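Local coordinates for hypothetical protein Atu1913 (Agrobacterium tumefaciens, PDB 2B1Y) that is of unknown function, belongs to the DUF1883 family and forms a two-chain assembly whose beta-sheet continues from one subunit into the other, at residues A[34-37]-A[38-41]. Residues are numbered along the deposited sequence; the frame is centred on the assembly and turned at random.
Sequences LMTG and ANFQ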
loop_
_atom_site.group_PDB
_atom_site.type_symbol
_atom_site.label_atom_id
_atom_site.label_comp_id
_atom_site.label_asym_id
_atom_site.label_seq_id
_atom_site.Cartn_x
_atom_site.Cartn_y
_atom_site.Cartn_z
ATOM N N LEU A 34 12.388 -5.943 3.645
ATOM C CA LEU A 34 12.768 -7.258 3.233
ATOM C C LEU A 34 11.466 -8.068 3.094
ATOM O O LEU A 34 10.661 -8.075 4.022
ATOM C CB LEU A 34 13.650 -7.867 4.329
ATOM C CG LEU A 34 13.990 -9.351 4.105
ATOM C CD1 LEU A 34 14.917 -9.541 2.875
ATOM C CD2 LEU A 34 14.618 -9.961 5.389
HETATM N N MSE A 35 11.259 -8.736 1.965
HETATM C CA MSE A 35 9.991 -9.432 1.723
HETATM C C MSE A 35 10.147 -10.668 0.870
HETATM O O MSE A 35 11.133 -10.827 0.145
HETATM C CB MSE A 35 9.004 -8.463 1.041
HETATM C CG MSE A 35 9.566 -7.910 -0.290
HETATM SE SE MSE A 35 8.409 -6.546 -1.077
HETATM C CE MSE A 35 8.966 -5.044 -0.017
ATOM N N THR A 36 9.137 -11.528 0.948
ATOM C CA THR A 36 9.103 -12.765 0.197
ATOM C C THR A 36 8.694 -12.415 -1.232
ATOM O O THR A 36 8.241 -11.279 -1.515
ATOM C CB THR A 36 8.077 -13.739 0.813
ATOM O OG1 THR A 36 6.770 -13.162 0.705
ATOM C CG2 THR A 36 8.392 -14.059 2.260
ATOM N N GLY A 37 8.799 -13.390 -2.137
ATOM C CA GLY A 37 8.369 -13.182 -3.513
ATOM C C GLY A 37 6.894 -12.805 -3.667
ATOM O O GLY A 37 6.556 -11.949 -4.464
ATOM N N ALA A 38 6.006 -13.476 -2.935
ATOM C CA ALA A 38 4.579 -13.155 -3.018
ATOM C C ALA A 38 4.362 -11.688 -2.648
ATOM O O ALA A 38 3.586 -10.986 -3.279
ATOM C CB ALA A 38 3.733 -14.083 -2.141
ATOM N N ASN A 39 5.084 -11.240 -1.625
ATOM C CA ASN A 39 4.977 -9.870 -1.179
ATOM C C ASN A 39 5.633 -8.876 -2.108
ATOM O O ASN A 39 5.144 -7.752 -2.224
ATOM C CB ASN A 39 5.458 -9.785 0.247
ATOM C CG ASN A 39 4.430 -10.389 1.214
ATOM O OD1 ASN A 39 4.677 -11.390 1.904
ATOM N ND2 ASN A 39 3.276 -9.788 1.247
ATOM N N PHE A 40 6.701 -9.294 -2.798
ATOM C CA PHE A 40 7.218 -8.454 -3.880
ATOM C C PHE A 40 6.157 -8.265 -4.992
ATOM O O PHE A 40 6.024 -7.194 -5.577
ATOM C CB PHE A 40 8.549 -8.978 -4.455
ATOM C CG PHE A 40 9.082 -8.127 -5.574
ATOM C CD1 PHE A 40 9.448 -6.805 -5.332
ATOM C CD2 PHE A 40 9.147 -8.621 -6.873
ATOM C CE1 PHE A 40 9.908 -5.983 -6.366
ATOM C CE2 PHE A 40 9.606 -7.821 -7.925
ATOM C CZ PHE A 40 9.997 -6.500 -7.665
ATOM N N GLN A 41 5.387 -9.306 -5.279
ATOM C CA GLN A 41 4.357 -9.109 -6.293
ATOM C C GLN A 41 3.307 -8.082 -5.836
ATOM O O GLN A 41 2.921 -7.213 -6.608
ATOM C CB GLN A 41 3.726 -10.435 -6.682
ATOM C CG GLN A 41 4.654 -11.307 -7.538
ATOM C CD GLN A 41 5.082 -10.618 -8.857
ATOM O OE1 GLN A 41 6.258 -10.694 -9.269
ATOM N NE2 GLN A 41 4.127 -9.937 -9.512
HETATM O O HOH W 1 7.834 -12.189 -6.634
#
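F40 N donates a hydrogen bond to T36 O at 2.8 Å; one residue on, Q41 N donates to G37 O at 3.0 Å. Both bonds span four residues and form the opening turn of helix 37-46. A water is modelled beside the same G37 carbonyl, but it lies only 2.5 Å from G37 O, so its exact position is doubtful; a weak bond from it to Q41 OE1 is no firmer.

The side chain of T36 closes the start of this turn. With chi1 at 64°, OG1 lies between the backbone N and the carbonyl carbon and is carried round to the amide of N39. There T36 OG1 accepts a weak hydrogen bond from N39 N, 3.5 Å away. That makes T36 the N-cap, at the passage from strand 30-36 to helix 37-46. The strand itself pairs antiparallel with a strand of the second subunit, so the helix springs from the sheet at the dimer interface.

M35, a selenomethionine, packs on the first turn through N39 and F40. Its chi1 of 58° starts the chain over the turn, and an extended chi2 (-174°) carries it on to the selenium. M35 SE lies 3.6 Å from F40 CA. The backbone oxygen N39 O is 3.7 Å from M35 SE. Nearer the main chain, M35 CB meets N39 CB at 3.9 Å. Relative to the F40 ring, M35 SE is at the edge, near its plane. The ring itself leads away from the turn and stacks with H10 and with H72 of the second subunit, whose I74 packs on M35.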